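Local coordinates for putative amino acid binding protein (Streptococcus mutans, PDB 4C0R) that binds glutathione, captured here as oxidized glutathione disulfide, and probably delivers it to the cystine ABC importer TcyBC for uptake, at residues N14-E19 with A87-V92; K102-I107 with V121-K126. One frame throughout, in Å; residues are numbered along the deposited sequence.

Overall arrangement
From the N terminus, the chain runs through 14-19, the turn into the middle strand of the small antiparallel sheet, and returns at 87-92, in the interrupted strand 81-96; contact 1 closes that long loop near the centre of the chain, where strand 81-96 runs between the two lobes of this periplasmic-type binding fold. Contact 2 follows in series, out in the second lobe, closing a short loop between 102-107 and 121-126 around strand 111-114. The centres are about 20 Å apart, yet the contacts touch where Leu91 CD1 of the 87-92 segment packs on Met123 CE of helix 120-130, at 3.5 Å.

Contact 1: residues N14-E19 with A87-V92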
ATOM      1  N   ASN A  14       5.040  -6.849   1.475  1.00  8.54           N
ATOM      2  CA  ASN A  14       4.532  -7.721   2.525  1.00  7.73           C
ATOM      3  C   ASN A  14       3.963  -6.849   3.632  1.00  7.39           C
ATOM      4  O   ASN A  14       4.609  -5.900   4.018  1.00  8.78           O
ATOM      5  CB  ASN A  14       5.726  -8.553   3.000  1.00 10.33           C
ATOM      6  CG  ASN A  14       5.468  -9.479   4.133  1.00 12.40           C
ATOM      7  OD1 ASN A  14       4.367  -9.763   4.572  1.00 10.64           O
ATOM      8  ND2 ASN A  14       6.587  -9.967   4.681  1.00 17.68           N
ATOM      9  N   PRO A  15       2.755  -7.146   4.151  1.00  7.16           N
ATOM     10  CA  PRO A  15       1.892  -8.307   3.931  1.00  7.72           C
ATOM     11  C   PRO A  15       0.680  -8.062   3.052  1.00  7.17           C
ATOM     12  O   PRO A  15      -0.227  -8.857   3.031  1.00  8.90           O
ATOM     13  CB  PRO A  15       1.418  -8.617   5.321  1.00 10.24           C
ATOM     14  CG  PRO A  15       1.234  -7.251   5.918  1.00  8.44           C
ATOM     15  CD  PRO A  15       2.350  -6.409   5.376  1.00  9.32           C
ATOM     16  N   PHE A  16       0.685  -6.979   2.275  1.00  6.39           N
ATOM     17  CA  PHE A  16      -0.435  -6.682   1.394  1.00  6.44           C
ATOM     18  C   PHE A  16      -0.400  -7.486   0.119  1.00  6.56           C
ATOM     19  O   PHE A  16      -1.410  -7.968  -0.362  1.00  7.37           O
ATOM     20  CB  PHE A  16      -0.554  -5.153   1.091  1.00  6.00           C
ATOM     21  CG  PHE A  16      -1.240  -4.407   2.213  1.00  6.49           C
ATOM     22  CD1 PHE A  16      -0.514  -4.016   3.355  1.00  7.44           C
ATOM     23  CD2 PHE A  16      -2.593  -4.157   2.184  1.00  6.37           C
ATOM     24  CE1 PHE A  16      -1.151  -3.426   4.369  1.00  8.53           C
ATOM     25  CE2 PHE A  16      -3.215  -3.566   3.224  1.00  8.47           C
ATOM     26  CZ  PHE A  16      -2.514  -3.209   4.305  1.00  7.91           C
ATOM     27  N   SER A  17       0.801  -7.621  -0.409  1.00  6.78           N
ATOM     28  CA  SER A  17       0.985  -8.261  -1.702  1.00  6.54           C
ATOM     29  C   SER A  17       2.419  -8.779  -1.788  1.00  6.84           C
ATOM     30  O   SER A  17       3.368  -7.997  -1.764  1.00  8.64           O
ATOM     31  CB  SER A  17       0.647  -7.354  -2.866  1.00  7.48           C
ATOM     32  OG  SER A  17       0.889  -8.059  -4.107  1.00  9.00           O
ATOM     33  N   TYR A  18       2.567 -10.090  -1.830  1.00  7.33           N
ATOM     34  CA  TYR A  18       3.916 -10.725  -1.780  1.00  9.17           C
ATOM     35  C   TYR A  18       3.808 -12.177  -2.248  1.00  9.05           C
ATOM     36  O   TYR A  18       2.747 -12.725  -2.361  1.00  9.67           O
ATOM     37  CB  TYR A  18       4.542 -10.674  -0.373  1.00  9.52           C
ATOM     38  CG  TYR A  18       3.847 -11.457   0.718  1.00  8.87           C
ATOM     39  CD1 TYR A  18       2.735 -10.927   1.396  1.00  6.32           C
ATOM     40  CD2 TYR A  18       4.289 -12.703   1.090  1.00 15.50           C
ATOM     41  CE1 TYR A  18       2.088 -11.636   2.348  1.00  9.70           C
ATOM     42  CE2 TYR A  18       3.632 -13.418   2.100  1.00 16.07           C
ATOM     43  CZ  TYR A  18       2.542 -12.865   2.715  1.00 16.73           C
ATOM     44  OH  TYR A  18       1.877 -13.535   3.728  1.00 15.08           O
ATOM     45  N   GLU A  19       4.952 -12.804  -2.521  1.00 11.76           N
ATOM     46  CA  GLU A  19       4.936 -14.212  -2.841  1.00 10.27           C
ATOM     47  C   GLU A  19       5.396 -15.080  -1.691  1.00 12.48           C
ATOM     48  O   GLU A  19       6.310 -14.740  -0.954  1.00 13.96           O
ATOM     49  CB  GLU A  19       5.802 -14.495  -4.070  1.00 13.10           C
ATOM     50  CG  GLU A  19       5.210 -13.982  -5.337  1.00 11.95           C
ATOM     51  CD  GLU A  19       6.049 -14.349  -6.568  1.00 16.10           C
ATOM     52  OE1 GLU A  19       7.161 -14.865  -6.368  1.00 15.48           O
ATOM     53  OE2 GLU A  19       5.587 -14.059  -7.673  1.00 14.51           O
ATOM     54  N   ALA A  87      -8.731  -1.369   4.355  1.00  8.52           N
ATOM     55  CA  ALA A  87      -7.900  -1.384   5.544  1.00  8.86           C
ATOM     56  C   ALA A  87      -7.494   0.034   5.857  1.00  9.43           C
ATOM     57  O   ALA A  87      -7.563   0.911   4.996  1.00  7.00           O
ATOM     58  CB  ALA A  87      -6.636  -2.228   5.316  1.00  8.21           C
ATOM     59  N   SER A  88      -7.093   0.252   7.100  1.00  8.85           N
ATOM     60  CA  SER A  88      -6.555   1.493   7.598  1.00  8.15           C
ATOM     61  C   SER A  88      -5.117   1.275   8.022  1.00  9.58           C
ATOM     62  O   SER A  88      -4.824   0.388   8.842  1.00 10.39           O
ATOM     63  CB  SER A  88      -7.435   2.029   8.740  1.00 12.13           C
ATOM     64  OG  SER A  88      -7.003   3.343   9.085  1.00 14.88           O
ATOM     65  N   ASN A  89      -4.196   2.081   7.511  1.00  7.89           N
ATOM     66  CA  ASN A  89      -2.786   1.794   7.605  1.00  7.02           C
ATOM     67  C   ASN A  89      -1.979   3.073   7.718  1.00  7.99           C
ATOM     68  O   ASN A  89      -1.536   3.664   6.716  1.00  8.22           O
ATOM     69  CB  ASN A  89      -2.392   1.038   6.365  1.00  7.62           C
ATOM     70  CG  ASN A  89      -1.064   0.355   6.452  1.00  8.81           C
ATOM     71  OD1 ASN A  89      -0.394   0.399   7.475  1.00  8.58           O
ATOM     72  ND2 ASN A  89      -0.688  -0.328   5.374  1.00  7.87           N
ATOM     73  N   PRO A  90      -1.774   3.568   8.964  1.00  9.46           N
ATOM     74  CA  PRO A  90      -1.162   4.869   9.087  1.00  9.60           C
ATOM     75  C   PRO A  90       0.330   4.864   8.856  1.00  9.69           C
ATOM     76  O   PRO A  90       0.974   3.828   8.861  1.00  8.48           O
ATOM     77  CB  PRO A  90      -1.483   5.262  10.540  1.00 11.12           C
ATOM     78  CG  PRO A  90      -1.507   4.026  11.254  1.00 11.29           C
ATOM     79  CD  PRO A  90      -2.114   2.989  10.271  1.00 12.61           C
ATOM     80  N   LEU A  91       0.888   6.054   8.616  1.00  9.87           N
ATOM     81  CA  LEU A  91       2.288   6.148   8.322  1.00  8.15           C
ATOM     82  C   LEU A  91       3.153   6.154   9.550  1.00  9.94           C
ATOM     83  O   LEU A  91       2.772   6.663  10.628  1.00 10.00           O
ATOM     84  CB  LEU A  91       2.624   7.422   7.531  1.00 13.10           C
ATOM     85  CG  LEU A  91       2.087   7.442   6.134  1.00 13.29           C
ATOM     86  CD1 LEU A  91       2.384   8.826   5.541  1.00 15.74           C
ATOM     87  CD2 LEU A  91       2.736   6.360   5.326  1.00 15.66           C
ATOM     88  N   VAL A  92       4.351   5.644   9.358  1.00  8.43           N
ATOM     89  CA  VAL A  92       5.429   5.733  10.353  1.00  8.19           C
ATOM     90  C   VAL A  92       6.758   6.179   9.704  1.00  9.28           C
ATOM     91  O   VAL A  92       6.965   6.088   8.499  1.00  9.88           O
ATOM     92  CB  VAL A  92       5.688   4.422  11.097  1.00 10.26           C
ATOM     93  CG1 VAL A  92       4.499   4.027  11.856  1.00 13.16           C
ATOM     94  CG2 VAL A  92       6.140   3.289  10.106  1.00  9.89           C
TER
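Phe16 and Asn89 reach toward each other from opposite directions, and the meeting of a phenyl ring with a carboxamide dominates this small contact. The side of the ring at CE1 and CZ does the touching: Asn89 ND2 lies 3.3 Å from Phe16 CE1 and 3.6 Å from Phe16 CZ. The planes of ring and amide are 17° apart, so the two flat groups are nearly parallel, but the nitrogen comes in obliquely.

The torsions explain the encounter. Phe16 sets CG opposite its carbonyl carbon (chi1 -81°), swinging the ring out from the loop toward strand 81-96. Asn89 extends the other way, with CG across from its own backbone N (chi1 -165°), and thereby brings the amide up to the phenyl group. Next to it, the methyl of Ala87 sits at the ring edge, near the ring plane, with Ala87 CB 4.2 Å from Phe16 CE2; this is plain apolar packing. Around the pair, Val192 of strand 191-196 touches both Phe16 and Ala87.

The amide's polar partners lie beyond the two segments: Asn89 OD1 accepts from Ile165 N at the start of helix 164-173, and ND2 makes a weak hydrogen bond to Asn69 OD1. The firm bond at OD1, with the weak one at ND2, would restrict rotation of the carboxamide.

All three touching residues are buried. They join the loop before strand 17-20 to the break in strand 81-96, which passes between the lobes, and the Phe16 side chain lies about 6 Å from the bound glutathione disulfide. The chemistry implies a division of labour beside the ligand pocket: Ile165 N serves the amide oxygen and Asn69 OD1, weakly, the nitrogen, while Phe16 contributes van der Waals contact.

Contact 2: residues K102-I107 with V121-K126; sequences KSYNDI and VPMLQK
Tyr104 points its hydroxyl at the flank of helix 120-130, where the Met123 side chain passes across it at a slant. The nearest approach is Tyr104 OH to Met123 CG, 3.4 Å, with the sulfur a little farther off, Met123 SD lying 4.0 Å from Tyr104 OH. The ring itself is met obliquely, so the methionine neither covers its face nor abuts its edge squarely. Tyr104 holds its ring opposite the backbone N (chi1 -172°), which carries the phenol away from the 3-10 turn and over to the helix. Met123 is extended through its first two torsions and then bends at chi3 (-71°), bringing CE back toward strand 81-96.

The phenol also has a polar link to the helix. Water 1 lies at the ring edge, in its plane, 2.6 Å from Tyr104 OH, and donates to Met123 O across 2.8 Å. Hydroxyl and carbonyl are thus bridged through solvent, while the methionine side chain supplies the direct packing.

A second, wholly apolar pair lies alongside: Ile107 and Leu124 slant across one another and meet through their end methyls, Ile107 CD1 and Leu124 CD2, at 3.6 Å. Within the 102-107 segment, Asp106 OD2 accepts from Lys102 N at 3.0 Å through its anti lone pair and from Ser103 N above the carboxylate plane.

Both pairs seat the 3-10 turn 104-107, which precedes strand 111-114, on helix 120-130, which follows that strand, in the second lobe. Phe127, one turn farther along the helix, meets the Tyr104 ring edge-to-face and also touches Ile107. Leu124 touches Thr112 and Val114 of strand 111-114, and Ile107 touches Leu93 of strand 81-96.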
ATOM      1  N   LYS A 102      13.281  12.066  15.880  1.00 15.08           N
ATOM      2  CA  LYS A 102      12.260  11.694  16.847  1.00 18.74           C
ATOM      3  C   LYS A 102      10.844  12.147  16.470  1.00 15.55           C
ATOM      4  O   LYS A 102       9.865  11.589  16.959  1.00 17.45           O
ATOM      5  CB  LYS A 102      12.596  12.247  18.244  1.00 23.18           C
ATOM      6  CG  LYS A 102      13.867  11.630  18.822  1.00 23.59           C
ATOM      7  CD  LYS A 102      13.865  11.726  20.349  1.00 27.45           C
ATOM      8  CE  LYS A 102      13.743  13.150  20.831  1.00 28.52           C
ATOM      9  NZ  LYS A 102      14.833  13.963  20.272  1.00 31.25           N
ATOM     10  N   SER A 103      10.777  13.157  15.605  1.00 18.56           N
ATOM     11  CA  SER A 103       9.522  13.700  15.116  1.00 18.60           C
ATOM     12  C   SER A 103       9.690  14.049  13.655  1.00 18.17           C
ATOM     13  O   SER A 103      10.795  14.201  13.159  1.00 15.28           O
ATOM     14  CB  SER A 103       9.121  14.960  15.880  1.00 23.42           C
ATOM     15  OG  SER A 103       9.883  16.046  15.443  1.00 28.11           O
ATOM     16  N   TYR A 104       8.566  14.185  12.959  1.00 14.98           N
ATOM     17  CA  TYR A 104       8.589  14.408  11.526  1.00 15.84           C
ATOM     18  C   TYR A 104       9.587  15.480  11.114  1.00 15.44           C
ATOM     19  O   TYR A 104      10.339  15.288  10.176  1.00 14.76           O
ATOM     20  CB  TYR A 104       7.178  14.770  11.022  1.00 18.06           C
ATOM     21  CG  TYR A 104       7.008  14.855   9.510  1.00 16.57           C
ATOM     22  CD1 TYR A 104       7.408  13.825   8.678  1.00 16.59           C
ATOM     23  CD2 TYR A 104       6.366  15.938   8.918  1.00 18.31           C
ATOM     24  CE1 TYR A 104       7.227  13.903   7.321  1.00 15.82           C
ATOM     25  CE2 TYR A 104       6.167  16.017   7.552  1.00 22.45           C
ATOM     26  CZ  TYR A 104       6.590  14.997   6.753  1.00 18.66           C
ATOM     27  OH  TYR A 104       6.388  15.057   5.389  1.00 19.15           O
ATOM     28  N   ASN A 105       9.561  16.631  11.771  1.00 17.05           N
ATOM     29  CA  ASN A 105      10.386  17.735  11.276  1.00 16.45           C
ATOM     30  C   ASN A 105      11.881  17.487  11.390  1.00 14.05           C
ATOM     31  O   ASN A 105      12.672  18.132  10.725  1.00 14.45           O
ATOM     32  CB  ASN A 105      10.039  19.036  11.969  1.00 19.85           C
ATOM     33  CG  ASN A 105       8.799  19.719  11.378  1.00 23.31           C
ATOM     34  OD1 ASN A 105       8.056  19.178  10.519  1.00 22.43           O
ATOM     35  ND2 ASN A 105       8.544  20.909  11.882  1.00 25.87           N
ATOM     36  N   ASP A 106      12.261  16.523  12.208  1.00 15.29           N
ATOM     37  CA  ASP A 106      13.655  16.182  12.406  1.00 13.28           C
ATOM     38  C   ASP A 106      14.259  15.528  11.154  1.00 14.61           C
ATOM     39  O   ASP A 106      15.462  15.344  11.108  1.00 14.98           O
ATOM     40  CB  ASP A 106      13.801  15.196  13.568  1.00 12.90           C
ATOM     41  CG  ASP A 106      13.436  15.789  14.928  1.00 16.57           C
ATOM     42  OD1 ASP A 106      13.536  17.031  15.093  1.00 21.75           O
ATOM     43  OD2 ASP A 106      13.086  15.028  15.834  1.00 18.23           O
ATOM     44  N   ILE A 107      13.439  15.170  10.148  1.00 12.87           N
ATOM     45  CA  ILE A 107      13.973  14.568   8.941  1.00 13.92           C
ATOM     46  C   ILE A 107      14.721  15.605   8.134  1.00 14.65           C
ATOM     47  O   ILE A 107      15.480  15.270   7.209  1.00 12.53           O
ATOM     48  CB  ILE A 107      12.877  13.922   8.035  1.00 13.59           C
ATOM     49  CG1 ILE A 107      11.900  14.972   7.510  1.00 12.01           C
ATOM     50  CG2 ILE A 107      12.193  12.800   8.817  1.00 13.65           C
ATOM     51  CD1 ILE A 107      10.772  14.414   6.627  1.00 12.96           C
ATOM     52  N   VAL A 121       6.269  10.533  -1.961  1.00 10.76           N
ATOM     53  CA  VAL A 121       7.057  11.456  -2.779  1.00 11.32           C
ATOM     54  C   VAL A 121       6.502  12.873  -2.718  1.00 14.61           C
ATOM     55  O   VAL A 121       7.227  13.787  -2.276  1.00 13.68           O
ATOM     56  CB  VAL A 121       7.234  10.956  -4.230  1.00 11.28           C
ATOM     57  CG1 VAL A 121       7.912  12.052  -5.111  1.00 15.17           C
ATOM     58  CG2 VAL A 121       8.040   9.709  -4.252  1.00 14.43           C
ATOM     59  N   PRO A 122       5.229  13.102  -3.092  1.00 13.05           N
ATOM     60  CA  PRO A 122       4.717  14.469  -2.965  1.00 13.73           C
ATOM     61  C   PRO A 122       4.694  14.972  -1.516  1.00 14.35           C
ATOM     62  O   PRO A 122       4.806  16.138  -1.252  1.00 15.41           O
ATOM     63  CB  PRO A 122       3.293  14.393  -3.553  1.00 15.94           C
ATOM     64  CG  PRO A 122       2.994  12.933  -3.695  1.00 17.76           C
ATOM     65  CD  PRO A 122       4.306  12.238  -3.845  1.00 13.13           C
ATOM     66  N   MET A 123       4.566  14.049  -0.562  1.00 14.31           N
ATOM     67  CA  MET A 123       4.627  14.413   0.836  1.00 13.99           C
ATOM     68  C   MET A 123       5.973  15.049   1.166  1.00 13.31           C
ATOM     69  O   MET A 123       6.041  16.094   1.844  1.00 12.52           O
ATOM     70  CB  MET A 123       4.443  13.144   1.716  1.00 12.63           C
ATOM     71  CG  MET A 123       4.381  13.502   3.159  1.00 15.02           C
ATOM     72  SD  MET A 123       4.216  11.961   4.060  1.00 23.36           S
ATOM     73  CE  MET A 123       2.559  11.648   3.536  1.00 19.85           C
ATOM     74  N   LEU A 124       7.058  14.417   0.725  1.00 12.90           N
ATOM     75  CA  LEU A 124       8.394  14.881   1.048  1.00 10.87           C
ATOM     76  C   LEU A 124       8.717  16.109   0.203  1.00 15.25           C
ATOM     77  O   LEU A 124       9.465  17.004   0.633  1.00 14.26           O
ATOM     78  CB  LEU A 124       9.404  13.775   0.879  1.00 11.28           C
ATOM     79  CG  LEU A 124       9.331  12.725   2.014  1.00 11.06           C
ATOM     80  CD1 LEU A 124      10.150  11.516   1.682  1.00 14.99           C
ATOM     81  CD2 LEU A 124       9.790  13.357   3.287  1.00 15.84           C
ATOM     82  N   GLN A 125       8.155  16.161  -0.994  1.00 14.66           N
ATOM     83  CA  GLN A 125       8.388  17.365  -1.830  1.00 16.41           C
ATOM     84  C   GLN A 125       7.750  18.569  -1.190  1.00 17.00           C
ATOM     85  O   GLN A 125       8.316  19.692  -1.252  1.00 17.11           O
ATOM     86  CB  GLN A 125       7.877  17.174  -3.253  1.00 16.18           C
ATOM     87  CG  GLN A 125       8.691  16.199  -4.027  1.00 14.28           C
ATOM     88  CD  GLN A 125       8.079  15.766  -5.340  1.00 18.97           C
ATOM     89  OE1 GLN A 125       6.846  15.721  -5.505  1.00 18.84           O
ATOM     90  NE2 GLN A 125       8.942  15.410  -6.265  1.00 24.05           N
ATOM     91  N   LYS A 126       6.561  18.399  -0.620  1.00 15.29           N
ATOM     92  CA  LYS A 126       5.913  19.476   0.145  1.00 16.31           C
ATOM     93  C   LYS A 126       6.720  19.872   1.351  1.00 17.64           C
ATOM     94  O   LYS A 126       6.836  21.044   1.691  1.00 18.52           O
ATOM     95  CB  LYS A 126       4.490  19.118   0.532  1.00 19.58           C
ATOM     96  CG  LYS A 126       3.850  20.111   1.460  1.00 26.62           C
TER
HETATM   97  O   HOH W   1       4.985  16.963   4.330  1.00 19.52           O